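Local coordinates for protein pyruvate kinase (PDB 4DRS) that probably catalyses the last step of glycolysis, transfer of the phosphoryl group of phosphoenolpyruvate to ADP to give pyruvate and ATP, with magnesium and potassium as cofactors, at residues Q43-I48 against Q384-I389; D357-S362 against N376-V381; S154-S159 against D183-K188; N200-G205 against L297-P302; L246-I251 against E286-M291. All coordinates share one frame; numbering follows the deposited sequence.

Four of the contacts bear on the TIM barrel or its loops; the other, interaction 3, lies wholly in the small beta domain. Interactions 1 and 2, with centres 10 Å apart, both use helix 371-386 and the neighbouring strands 47-51 and 358-361, the seam where the barrel closes; Arg44 NE lies 2.8 Å from Ser379 OG. Interaction 5 sits elsewhere on the same barrel, 25 Å from interaction 2 between centres, yet Met360 SD approaches Met291 CE to 4.0 Å. Interactions 3 and 4 share the beta-domain sheet, Leu156 CD1 lying 3.8 Å from Met201 CE. Interaction 2 adjoins the ADP site, without nucleotide in this chain, with the Met360 side chain about 3 Å from that of Arg74.

Interaction 1 of 5, residues Q43-I48 against Q384-I389; sequences QRKTQI and QAETCI
Glu386, near the C-terminal end of the last barrel helix (371-386), reaches across to the chain just before the first barrel strand (47-51) and meets Lys45 and Thr46 with its carboxylate. Backbone N-H groups supply two of the hydrogen bonds: Lys45 N gives to Glu386 OE1 at 2.8 Å, and Thr46 N gives to Glu386 OE2, also at 2.8 Å. Both arrive on the syn side of the carboxylate, about 25° out of its plane. The third bond comes from a side chain, Thr46 OG1, which donates to Glu386 OE2 at 2.6 Å and lies nearly on the line of its C-O bond. The threonine hydroxyl is beside its own backbone N (chi1 -50°), which lets Thr46 grip one oxygen with both donors.

Beyond the bonds packing is slight: Lys45 CB lies 3.6 Å from Glu386 OE1. The charged ends of the basic residues go elsewhere. Lys45 NZ bonds to Ser447 O, whereas Arg44 bonds through NE to Ser379 OG and through NH1 to Thr46 O at 2.9 Å.

Three donors thus fix the buried carboxylate, two of them on OE2. None is a charged group, although Lys45 NZ lies 6.1 Å from Glu386 OE1; the acid is therefore probably stabilised as the anion mainly by neutral N-H and O-H dipoles, tying the entry of the first barrel strand to the end of the last helix.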
# COMPACT_ATOMS: atom_id res chain seq x y z
N GLN A 43 -11.58 -0.60 27.74
CA GLN A 43 -12.99 -0.24 27.89
C GLN A 43 -13.63 0.27 26.59
O GLN A 43 -12.94 0.75 25.70
CB GLN A 43 -13.17 0.78 29.02
CG GLN A 43 -12.42 2.09 28.82
CD GLN A 43 -12.85 3.16 29.81
OE1 GLN A 43 -12.97 2.91 31.01
NE2 GLN A 43 -13.07 4.37 29.31
N ARG A 44 -14.95 0.15 26.52
CA ARG A 44 -15.74 0.58 25.37
C ARG A 44 -15.52 2.05 24.98
O ARG A 44 -15.43 2.93 25.84
CB ARG A 44 -17.22 0.31 25.65
CG ARG A 44 -18.19 0.90 24.64
CD ARG A 44 -19.64 0.69 25.05
NE ARG A 44 -19.87 0.91 26.47
CZ ARG A 44 -19.99 2.10 27.05
NH1 ARG A 44 -19.91 3.21 26.34
NH2 ARG A 44 -20.20 2.17 28.35
N LYS A 45 -15.42 2.30 23.68
CA LYS A 45 -15.17 3.65 23.16
C LYS A 45 -16.44 4.31 22.65
O LYS A 45 -16.66 5.50 22.86
CB LYS A 45 -14.12 3.61 22.05
CG LYS A 45 -12.73 3.25 22.53
CD LYS A 45 -11.78 3.07 21.36
CE LYS A 45 -10.45 2.51 21.83
NZ LYS A 45 -9.87 3.35 22.91
N THR A 46 -17.28 3.53 21.98
CA THR A 46 -18.54 4.02 21.45
C THR A 46 -19.46 4.47 22.58
O THR A 46 -19.70 3.73 23.53
CB THR A 46 -19.23 2.97 20.57
OG1 THR A 46 -18.29 2.47 19.61
CG2 THR A 46 -20.43 3.57 19.83
N GLN A 47 -19.97 5.69 22.46
CA GLN A 47 -20.85 6.26 23.46
C GLN A 47 -22.26 5.69 23.32
O GLN A 47 -22.67 5.29 22.23
CB GLN A 47 -20.86 7.78 23.34
CG GLN A 47 -19.49 8.44 23.39
CD GLN A 47 -18.90 8.52 24.80
OE1 GLN A 47 -19.42 7.93 25.75
NE2 GLN A 47 -17.79 9.25 24.92
N ILE A 48 -22.99 5.67 24.43
CA ILE A 48 -24.33 5.11 24.45
C ILE A 48 -25.34 6.15 24.91
O ILE A 48 -25.21 6.71 26.01
CB ILE A 48 -24.42 3.84 25.34
CG1 ILE A 48 -23.60 2.70 24.72
CG2 ILE A 48 -25.86 3.42 25.54
CD1 ILE A 48 -23.51 1.46 25.59
N GLN A 384 -16.82 -5.48 21.99
CA GLN A 384 -16.44 -6.62 21.17
C GLN A 384 -16.15 -6.20 19.72
O GLN A 384 -15.16 -6.63 19.14
CB GLN A 384 -17.52 -7.70 21.24
CG GLN A 384 -17.02 -9.14 21.15
CD GLN A 384 -15.89 -9.46 22.13
OE1 GLN A 384 -15.95 -9.11 23.31
NE2 GLN A 384 -14.87 -10.13 21.63
N ALA A 385 -17.00 -5.33 19.17
CA ALA A 385 -16.83 -4.84 17.79
C ALA A 385 -15.56 -4.01 17.64
O ALA A 385 -14.90 -4.05 16.60
CB ALA A 385 -18.05 -4.05 17.35
N GLU A 386 -15.22 -3.28 18.69
CA GLU A 386 -14.01 -2.46 18.71
C GLU A 386 -12.71 -3.28 18.70
O GLU A 386 -11.65 -2.77 18.32
CB GLU A 386 -14.05 -1.48 19.89
CG GLU A 386 -15.01 -0.33 19.67
CD GLU A 386 -15.53 0.33 20.94
OE1 GLU A 386 -14.98 0.09 22.04
OE2 GLU A 386 -16.51 1.11 20.84
N THR A 387 -12.77 -4.55 19.10
CA THR A 387 -11.60 -5.45 18.99
C THR A 387 -11.34 -5.90 17.54
O THR A 387 -10.25 -6.38 17.23
CB THR A 387 -11.68 -6.69 19.91
OG1 THR A 387 -12.72 -7.57 19.47
CG2 THR A 387 -11.93 -6.28 21.36
N CYS A 388 -12.34 -5.72 16.67
CA CYS A 388 -12.24 -6.10 15.26
C CYS A 388 -11.58 -5.02 14.40
O CYS A 388 -11.38 -5.21 13.20
CB CYS A 388 -13.62 -6.42 14.70
SG CYS A 388 -14.45 -7.81 15.51
N ILE A 389 -11.26 -3.88 15.02
CA ILE A 389 -10.72 -2.74 14.30
C ILE A 389 -9.21 -2.86 14.13
O ILE A 389 -8.50 -3.15 15.09
CB ILE A 389 -11.07 -1.40 15.00
CG1 ILE A 389 -12.59 -1.18 14.99
CG2 ILE A 389 -10.36 -0.23 14.33
CD1 ILE A 389 -13.07 0.03 15.79

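Interaction 2 of 5, residues D357-S362 against N376-V381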
# COMPACT_ATOMS: atom_id res chain seq x y z
N ASP A 357 -20.05 7.07 16.18
CA ASP A 357 -19.57 7.60 17.46
C ASP A 357 -20.42 7.16 18.64
O ASP A 357 -19.89 6.83 19.71
CB ASP A 357 -19.48 9.14 17.43
CG ASP A 357 -18.24 9.64 16.71
OD1 ASP A 357 -18.22 9.63 15.46
OD2 ASP A 357 -17.27 10.04 17.40
N CYS A 358 -21.75 7.17 18.46
CA CYS A 358 -22.68 6.74 19.49
C CYS A 358 -23.73 5.81 18.92
O CYS A 358 -24.05 5.88 17.74
CB CYS A 358 -23.44 7.91 20.13
SG CYS A 358 -22.48 9.40 20.39
N VAL A 359 -24.26 4.97 19.79
CA VAL A 359 -25.44 4.18 19.49
C VAL A 359 -26.54 4.61 20.45
O VAL A 359 -26.26 5.00 21.59
CB VAL A 359 -25.17 2.66 19.57
CG1 VAL A 359 -24.24 2.24 18.44
CG2 VAL A 359 -24.57 2.28 20.92
N MET A 360 -27.78 4.56 19.99
CA MET A 360 -28.91 5.02 20.78
C MET A 360 -29.97 3.95 20.94
O MET A 360 -30.36 3.30 19.98
CB MET A 360 -29.52 6.27 20.14
CG MET A 360 -30.58 6.95 20.99
SD MET A 360 -31.35 8.31 20.12
CE MET A 360 -32.86 7.53 19.54
N LEU A 361 -30.43 3.77 22.18
CA LEU A 361 -31.58 2.93 22.50
C LEU A 361 -32.84 3.76 22.60
O LEU A 361 -32.85 4.81 23.23
CB LEU A 361 -31.36 2.21 23.84
CG LEU A 361 -30.43 1.00 23.86
CD1 LEU A 361 -30.21 0.54 25.29
CD2 LEU A 361 -30.99 -0.14 23.02
N SER A 362 -33.91 3.28 21.98
CA SER A 362 -35.19 3.99 21.99
C SER A 362 -36.17 3.42 23.01
O SER A 362 -36.08 3.73 24.20
CB SER A 362 -35.80 4.02 20.58
OG SER A 362 -35.38 5.18 19.87
N ASN A 376 -26.65 -3.07 28.84
CA ASN A 376 -25.52 -3.91 29.19
C ASN A 376 -25.06 -4.77 28.01
O ASN A 376 -23.87 -4.87 27.72
CB ASN A 376 -25.86 -4.77 30.41
CG ASN A 376 -24.64 -5.43 31.00
OD1 ASN A 376 -24.24 -6.52 30.59
ND2 ASN A 376 -24.03 -4.76 31.98
N VAL A 377 -26.03 -5.39 27.33
CA VAL A 377 -25.79 -6.13 26.10
C VAL A 377 -25.16 -5.23 25.02
O VAL A 377 -24.11 -5.56 24.46
CB VAL A 377 -27.11 -6.78 25.59
CG1 VAL A 377 -27.04 -7.13 24.11
CG2 VAL A 377 -27.44 -8.01 26.43
N MET A 378 -25.78 -4.08 24.76
CA MET A 378 -25.31 -3.14 23.75
C MET A 378 -23.87 -2.70 24.03
O MET A 378 -23.05 -2.64 23.11
CB MET A 378 -26.25 -1.92 23.67
CG MET A 378 -26.08 -1.10 22.39
SD MET A 378 -27.47 -0.02 21.97
CE MET A 378 -27.21 1.35 23.10
N SER A 379 -23.58 -2.43 25.30
CA SER A 379 -22.25 -2.02 25.74
C SER A 379 -21.18 -3.07 25.43
O SER A 379 -20.11 -2.74 24.90
CB SER A 379 -22.26 -1.70 27.23
OG SER A 379 -20.98 -1.32 27.68
N ARG A 380 -21.48 -4.33 25.75
CA ARG A 380 -20.56 -5.44 25.53
C ARG A 380 -20.32 -5.67 24.04
O ARG A 380 -19.18 -5.89 23.61
CB ARG A 380 -21.08 -6.71 26.21
CG ARG A 380 -21.49 -6.52 27.66
CD ARG A 380 -20.69 -7.37 28.63
NE ARG A 380 -20.98 -8.80 28.49
CZ ARG A 380 -22.11 -9.39 28.87
NH1 ARG A 380 -23.10 -8.70 29.43
NH2 ARG A 380 -22.26 -10.70 28.68
N VAL A 381 -21.40 -5.60 23.25
CA VAL A 381 -21.31 -5.69 21.79
C VAL A 381 -20.36 -4.63 21.23
O VAL A 381 -19.48 -4.96 20.43
CB VAL A 381 -22.69 -5.57 21.12
CG1 VAL A 381 -22.55 -5.42 19.61
CG2 VAL A 381 -23.54 -6.79 21.44
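The eighth strand of the TIM barrel, 358-361, and helix 371-386 on the outside of the barrel make this contact: Val359 and Leu361 on the strand receive Met378 from the helix. The two elements run nearly antiparallel (161°), as expected when a barrel strand is followed by the helix that returns along it, and the short axes come within 10.4 Å. Val359 and Leu361, two residues apart, both turn toward the helix, while Met360 between them turns away, toward the barrel interior and the ADP-site residue Arg74.

The contact is entirely apolar and is carried on the helix side by Met378. Its CG stands anti to the backbone N (chi1 -163°), the chain runs on extended through chi2, and it bends only at chi3 (78°), so that the thioether reaches out to the strand and the methyl is set between Val359 and Leu361. Both strand side chains meet this methionine tip to tip. The sulfur touches both, with SD of Met378 3.7 Å from CD2 of Leu361 and 3.8 Å from CG2 of Val359, and Val359 CG2 lies 4.0 Å from Met378 CG farther up the chain.

Other residues extend the packing: Val348 of helix 342-354 touches both Val359 and Met378, and Ile48 of the first strand also reaches Met378. On another side of the helix, Arg380 NE forms a salt bridge with Glu304 of a second subunit. At the centre of the contact the terminal methyl CE of Met378 lies 3.5 Å from Val359 CG2 and 3.3 Å from Leu361 CG.

Interaction 3 of 5, residues S154-S159 against D183-K188; sequences SLLPKS and DFIVCK
The turn at Leu156-Pro157 packs against the start of strand 184-188, the backbones coming nearest at Pro157 and Phe184, whose CA atoms are 6.0 Å apart. Both belong to the small beta domain that pyruvate kinase inserts into its TIM barrel: the strand is part of a mixed sheet, paired with 133-137 and 173-180, and the turn lies in the loop between strands 148-150 and 165-168.

Leu156 and Ile185 carry the side-chain contact, with Pro157 alongside. The two branched chains cross at about a right angle. CG1 of Ile185 sits between its own backbone N and carbonyl carbon (chi1 59°), which sends the ethyl arm to the leucine and leaves CG2 beside the proline. That methyl lies 4.1 Å from Pro157 CA, while the proline ring brings CB to 4.2 Å from the carbonyl oxygen Phe184 O. Phe184 turns its side chain away from the loop at CB, and its ring makes a cation-pi contact with Lys135.

Inside the turn, Ser159 OG donates to Leu155 O at 2.7 Å, approaching from above the carbonyl plane, and Ser159 N bonds to Leu156 O. These two bonds help set the curl that presents Leu156 and Pro157 to the sheet. Ile136 touches both Leu156 and Ile185, extending the same apolar patch. Leu156 meets the isoleucine mainly through one methyl, CD2, which lies 3.9 Å from Ile185 CG1 and 3.7 Å from Ile185 CD1.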
# COMPACT_ATOMS: atom_id res chain seq x y z
N SER A 154 -54.14 20.41 11.16
CA SER A 154 -55.35 21.14 10.75
C SER A 154 -55.41 21.44 9.25
O SER A 154 -56.48 21.72 8.70
CB SER A 154 -55.51 22.43 11.56
OG SER A 154 -54.58 23.42 11.15
N LEU A 155 -54.25 21.37 8.59
CA LEU A 155 -54.16 21.55 7.14
C LEU A 155 -54.28 20.23 6.37
O LEU A 155 -53.96 20.17 5.18
CB LEU A 155 -52.85 22.27 6.77
CG LEU A 155 -52.79 23.79 6.87
CD1 LEU A 155 -51.34 24.27 6.81
CD2 LEU A 155 -53.61 24.46 5.78
N LEU A 156 -54.77 19.18 7.04
CA LEU A 156 -54.97 17.87 6.41
C LEU A 156 -55.88 17.90 5.17
O LEU A 156 -55.51 17.32 4.14
CB LEU A 156 -55.47 16.83 7.43
CG LEU A 156 -55.75 15.41 6.91
CD1 LEU A 156 -54.48 14.74 6.41
CD2 LEU A 156 -56.41 14.57 7.99
N PRO A 157 -57.06 18.56 5.25
CA PRO A 157 -57.95 18.58 4.09
C PRO A 157 -57.32 19.20 2.83
O PRO A 157 -57.60 18.76 1.72
CB PRO A 157 -59.14 19.43 4.56
CG PRO A 157 -58.63 20.21 5.72
CD PRO A 157 -57.64 19.30 6.39
N LYS A 158 -56.47 20.20 3.03
CA LYS A 158 -55.82 20.92 1.93
C LYS A 158 -54.48 20.29 1.52
O LYS A 158 -53.72 20.90 0.77
CB LYS A 158 -55.63 22.39 2.31
CG LYS A 158 -56.91 23.11 2.71
CD LYS A 158 -56.67 24.54 3.17
CE LYS A 158 -56.52 25.49 1.99
NZ LYS A 158 -56.62 26.92 2.40
N SER A 159 -54.21 19.08 1.99
CA SER A 159 -52.94 18.40 1.73
C SER A 159 -53.10 17.08 0.99
O SER A 159 -52.12 16.53 0.46
CB SER A 159 -52.17 18.19 3.04
OG SER A 159 -51.88 19.42 3.65
N ASP A 183 -63.02 20.72 7.54
CA ASP A 183 -62.16 20.36 8.66
C ASP A 183 -62.09 18.85 8.91
O ASP A 183 -61.94 18.41 10.06
CB ASP A 183 -62.60 21.12 9.93
CG ASP A 183 -64.07 20.92 10.28
OD1 ASP A 183 -64.59 19.79 10.17
OD2 ASP A 183 -64.71 21.91 10.68
N PHE A 184 -62.17 18.07 7.84
CA PHE A 184 -62.16 16.60 7.94
C PHE A 184 -61.91 15.92 6.60
O PHE A 184 -62.01 16.54 5.54
CB PHE A 184 -63.49 16.10 8.52
CG PHE A 184 -64.65 16.20 7.57
CD1 PHE A 184 -65.35 17.40 7.42
CD2 PHE A 184 -65.04 15.10 6.81
CE1 PHE A 184 -66.41 17.49 6.54
CE2 PHE A 184 -66.10 15.19 5.92
CZ PHE A 184 -66.79 16.38 5.79
N ILE A 185 -61.59 14.63 6.66
CA ILE A 185 -61.56 13.75 5.49
C ILE A 185 -62.23 12.42 5.82
O ILE A 185 -62.25 12.00 6.97
CB ILE A 185 -60.13 13.49 4.95
CG1 ILE A 185 -59.24 12.83 6.03
CG2 ILE A 185 -59.50 14.76 4.40
CD1 ILE A 185 -57.95 12.25 5.49
N VAL A 186 -62.80 11.79 4.80
CA VAL A 186 -63.38 10.46 4.95
C VAL A 186 -62.54 9.48 4.12
O VAL A 186 -62.33 9.69 2.93
CB VAL A 186 -64.87 10.41 4.51
CG1 VAL A 186 -65.46 9.03 4.77
CG2 VAL A 186 -65.68 11.48 5.23
N CYS A 187 -62.06 8.43 4.78
CA CYS A 187 -61.21 7.44 4.14
C CYS A 187 -61.86 6.07 4.10
O CYS A 187 -62.85 5.83 4.79
CB CYS A 187 -59.86 7.36 4.86
SG CYS A 187 -58.91 8.90 4.85
N LYS A 188 -61.30 5.18 3.29
CA LYS A 188 -61.75 3.80 3.21
C LYS A 188 -60.65 2.88 3.73
O LYS A 188 -59.57 2.79 3.13
CB LYS A 188 -62.13 3.44 1.77
CG LYS A 188 -62.85 2.10 1.62
CD LYS A 188 -63.09 1.75 0.16
CE LYS A 188 -61.81 1.31 -0.54
NZ LYS A 188 -62.06 0.99 -1.97

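Interaction 4 of 5, residues N200-G205 against L297-P302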
# COMPACT_ATOMS: atom_id res chain seq x y z
N ASN A 200 -48.67 7.64 15.06
CA ASN A 200 -48.06 8.32 13.92
C ASN A 200 -49.01 8.38 12.72
O ASN A 200 -49.89 7.53 12.58
CB ASN A 200 -46.77 7.61 13.51
CG ASN A 200 -45.92 7.19 14.70
OD1 ASN A 200 -45.27 8.03 15.33
ND2 ASN A 200 -45.93 5.90 15.01
N MET A 201 -48.83 9.39 11.87
CA MET A 201 -49.61 9.49 10.64
C MET A 201 -48.70 9.93 9.49
O MET A 201 -47.81 10.75 9.68
CB MET A 201 -50.78 10.45 10.80
CG MET A 201 -52.02 10.05 10.02
SD MET A 201 -53.50 11.01 10.40
CE MET A 201 -53.45 12.22 9.07
N ASN A 202 -48.94 9.36 8.31
CA ASN A 202 -48.11 9.63 7.14
C ASN A 202 -48.94 9.91 5.90
O ASN A 202 -50.00 9.31 5.69
CB ASN A 202 -47.19 8.44 6.87
CG ASN A 202 -46.28 8.12 8.04
OD1 ASN A 202 -45.34 8.86 8.33
ND2 ASN A 202 -46.55 7.00 8.71
N LEU A 203 -48.44 10.83 5.07
CA LEU A 203 -49.10 11.19 3.82
C LEU A 203 -48.13 11.02 2.63
O LEU A 203 -47.50 11.99 2.20
CB LEU A 203 -49.64 12.62 3.87
CG LEU A 203 -50.52 13.04 5.05
CD1 LEU A 203 -50.82 14.53 4.98
CD2 LEU A 203 -51.82 12.24 5.12
N PRO A 204 -48.01 9.77 2.12
CA PRO A 204 -47.11 9.46 1.00
C PRO A 204 -47.41 10.29 -0.25
O PRO A 204 -48.57 10.42 -0.65
CB PRO A 204 -47.39 7.98 0.73
CG PRO A 204 -47.92 7.45 2.01
CD PRO A 204 -48.73 8.57 2.59
N GLY A 205 -46.36 10.85 -0.84
CA GLY A 205 -46.49 11.68 -2.04
C GLY A 205 -47.16 13.03 -1.83
O GLY A 205 -47.46 13.74 -2.79
N LEU A 297 -37.84 7.74 6.09
CA LEU A 297 -36.94 7.24 5.05
C LEU A 297 -37.38 5.90 4.45
O LEU A 297 -37.38 5.73 3.22
CB LEU A 297 -35.50 7.15 5.58
CG LEU A 297 -34.38 6.90 4.57
CD1 LEU A 297 -34.39 7.94 3.45
CD2 LEU A 297 -33.03 6.87 5.27
N GLY A 298 -37.78 4.97 5.32
CA GLY A 298 -38.22 3.63 4.90
C GLY A 298 -39.48 3.59 4.06
O GLY A 298 -39.94 2.51 3.68
N MET A 299 -40.04 4.76 3.77
CA MET A 299 -41.27 4.87 2.98
C MET A 299 -41.07 5.68 1.70
O MET A 299 -41.96 5.74 0.85
CB MET A 299 -42.36 5.53 3.81
CG MET A 299 -43.02 4.63 4.85
SD MET A 299 -44.01 5.59 6.01
CE MET A 299 -44.85 6.73 4.90
N GLU A 300 -39.90 6.30 1.56
CA GLU A 300 -39.63 7.19 0.44
C GLU A 300 -38.62 6.58 -0.53
O GLU A 300 -38.54 6.97 -1.70
CB GLU A 300 -39.14 8.55 0.94
CG GLU A 300 -40.08 9.19 1.96
CD GLU A 300 -39.57 10.53 2.47
OE1 GLU A 300 -38.35 10.68 2.66
OE2 GLU A 300 -40.40 11.43 2.69
N ILE A 301 -37.84 5.62 -0.03
CA ILE A 301 -36.86 4.89 -0.83
C ILE A 301 -37.08 3.39 -0.64
O ILE A 301 -37.76 2.98 0.31
CB ILE A 301 -35.41 5.29 -0.46
CG1 ILE A 301 -35.03 4.79 0.94
CG2 ILE A 301 -35.22 6.80 -0.57
CD1 ILE A 301 -33.53 4.65 1.15
N PRO A 302 -36.54 2.56 -1.55
CA PRO A 302 -36.57 1.11 -1.31
C PRO A 302 -35.82 0.74 -0.03
O PRO A 302 -34.73 1.25 0.22
CB PRO A 302 -35.87 0.53 -2.54
CG PRO A 302 -36.09 1.55 -3.61
CD PRO A 302 -36.04 2.87 -2.90
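Met299 extends from the short, weakly bonded helix 297-300, which follows the sixth strand of the TIM barrel, to Asn202 and Pro204 on the edge of the small beta domain. The contact therefore bridges two domains of pyruvate kinase, though the backbones stay well apart, with CA of Pro204 and CA of Met299 separated by 7.7 Å.

From CB, which points toward the beta domain, the chain passes to CG, placed beside the backbone N (chi1 -76°), and runs on extended to the sulfur. SD is the first atom of the side chain to come close, lying 4.0 Å from Asn202 CG. There the chain bends (chi3 43°), carrying the methyl over to the asparagine stem. The two side chains pass at a slant. Beyond Asn202 the methyl also borders the proline ring, with CE of Met299 4.3 Å from CG of Pro204.

Leu167, on the strand paired with 201-202, packs against the methionine as well, and Asp170 and Asp296 touch Asn202. Met299 stays largely exposed even so, at the surface of the domain junction. The closest approach is made by the methyl CE of Met299, 3.5 Å from Asn202 CB.

Interaction 5 of 5, residues L246-I251 against E286-M291; sequences LCRQII and ESDGIM
Arg248 leaves its helix with CG beside the backbone N and bends sharply at chi2 (-83°), a turn that brings the edge of the guanidinium to Glu286 O and the Asp288 carboxylate. The carboxylate comes to meet it, its CG likewise beside the backbone N. The arginine holds this acid end-on in a two-nitrogen salt bridge: NH2 bonds to Asp288 OD1 at 3.0 Å and NH1 to Asp288 OD2 at 3.2 Å. The two flat groups are turned 63° apart, hence NH2 reaches OD1 from well above the carboxylate plane whereas NH1 meets OD2 on the syn side, though tilted from the plane.

Arg248 lies on helix 241-252, in the outer helical layer of the TIM barrel, and its partners are the last residue of helix 280-286, Glu286, and Asp288 just before the sixth barrel strand, 289-293. NH2 has a second acceptor in the backbone: it donates to Glu286 O at 2.8 Å, nearly straight at 171° and in the carbonyl plane. A water accepts from Arg248 NE at 2.9 Å and donates to that same Glu286 O. Asp288 OD2 also takes the backbone N-H of Ile267 on the neighbouring strand.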
# COMPACT_ATOMS: atom_id res chain seq x y z
N LEU A 246 -31.70 28.36 11.40
CA LEU A 246 -32.80 28.87 12.21
C LEU A 246 -32.56 28.56 13.69
O LEU A 246 -32.74 29.42 14.55
CB LEU A 246 -34.15 28.32 11.73
CG LEU A 246 -35.41 28.67 12.54
CD1 LEU A 246 -35.60 30.18 12.71
CD2 LEU A 246 -36.65 28.05 11.92
N CYS A 247 -32.13 27.33 13.97
CA CYS A 247 -31.84 26.93 15.34
C CYS A 247 -30.65 27.70 15.93
O CYS A 247 -30.67 28.06 17.11
CB CYS A 247 -31.59 25.42 15.41
SG CYS A 247 -31.55 24.77 17.10
N ARG A 248 -29.63 27.95 15.12
CA ARG A 248 -28.49 28.78 15.52
C ARG A 248 -28.96 30.18 15.92
O ARG A 248 -28.53 30.72 16.94
CB ARG A 248 -27.47 28.92 14.38
CG ARG A 248 -26.75 27.64 13.99
CD ARG A 248 -25.56 27.31 14.88
NE ARG A 248 -24.88 26.12 14.37
CZ ARG A 248 -24.27 25.20 15.11
NH1 ARG A 248 -24.22 25.31 16.44
NH2 ARG A 248 -23.70 24.16 14.52
N GLN A 249 -29.83 30.75 15.09
CA GLN A 249 -30.37 32.09 15.30
C GLN A 249 -31.16 32.15 16.60
O GLN A 249 -30.97 33.07 17.40
CB GLN A 249 -31.22 32.53 14.11
CG GLN A 249 -31.63 33.99 14.16
CD GLN A 249 -32.58 34.39 13.04
OE1 GLN A 249 -33.48 33.62 12.67
NE2 GLN A 249 -32.38 35.59 12.51
N ILE A 250 -32.04 31.17 16.81
CA ILE A 250 -32.80 31.07 18.05
C ILE A 250 -31.87 31.07 19.27
O ILE A 250 -32.09 31.81 20.23
CB ILE A 250 -33.75 29.85 18.06
CG1 ILE A 250 -34.87 30.03 17.03
CG2 ILE A 250 -34.34 29.63 19.44
CD1 ILE A 250 -35.62 28.75 16.69
N ILE A 251 -30.82 30.25 19.22
CA ILE A 251 -29.85 30.17 20.32
C ILE A 251 -29.20 31.54 20.55
O ILE A 251 -29.11 31.99 21.69
CB ILE A 251 -28.79 29.07 20.08
CG1 ILE A 251 -29.44 27.68 20.18
CG2 ILE A 251 -27.64 29.18 21.07
CD1 ILE A 251 -28.71 26.60 19.41
N GLU A 286 -23.25 22.29 8.47
CA GLU A 286 -23.82 23.30 9.37
C GLU A 286 -23.92 22.83 10.83
O GLU A 286 -23.84 23.64 11.75
CB GLU A 286 -25.21 23.74 8.89
CG GLU A 286 -25.27 24.25 7.46
CD GLU A 286 -25.04 25.74 7.34
OE1 GLU A 286 -23.95 26.22 7.72
OE2 GLU A 286 -25.96 26.43 6.86
N SER A 287 -24.09 21.53 11.03
CA SER A 287 -24.42 20.98 12.34
C SER A 287 -23.20 20.66 13.20
O SER A 287 -22.08 20.66 12.71
CB SER A 287 -25.30 19.73 12.19
OG SER A 287 -26.43 20.01 11.38
N ASP A 288 -23.42 20.41 14.49
CA ASP A 288 -22.35 19.96 15.39
C ASP A 288 -22.26 18.44 15.37
O ASP A 288 -21.28 17.87 15.84
CB ASP A 288 -22.60 20.44 16.83
CG ASP A 288 -22.65 21.96 16.94
OD1 ASP A 288 -21.81 22.63 16.32
OD2 ASP A 288 -23.53 22.48 17.66
N GLY A 289 -23.29 17.80 14.83
CA GLY A 289 -23.35 16.35 14.75
C GLY A 289 -24.55 15.88 13.94
O GLY A 289 -25.45 16.66 13.64
N ILE A 290 -24.53 14.59 13.59
CA ILE A 290 -25.61 13.96 12.83
C ILE A 290 -26.20 12.76 13.58
O ILE A 290 -25.48 11.99 14.22
CB ILE A 290 -25.12 13.52 11.42
CG1 ILE A 290 -24.85 14.73 10.52
CG2 ILE A 290 -26.09 12.53 10.76
CD1 ILE A 290 -26.05 15.62 10.24
N MET A 291 -27.52 12.62 13.52
CA MET A 291 -28.19 11.40 13.94
C MET A 291 -28.90 10.76 12.74
O MET A 291 -29.65 11.43 12.02
CB MET A 291 -29.19 11.68 15.06
CG MET A 291 -29.86 10.44 15.64
SD MET A 291 -31.13 10.80 16.88
CE MET A 291 -30.18 11.63 18.16
O HOH W 1 -24.38 26.46 11.54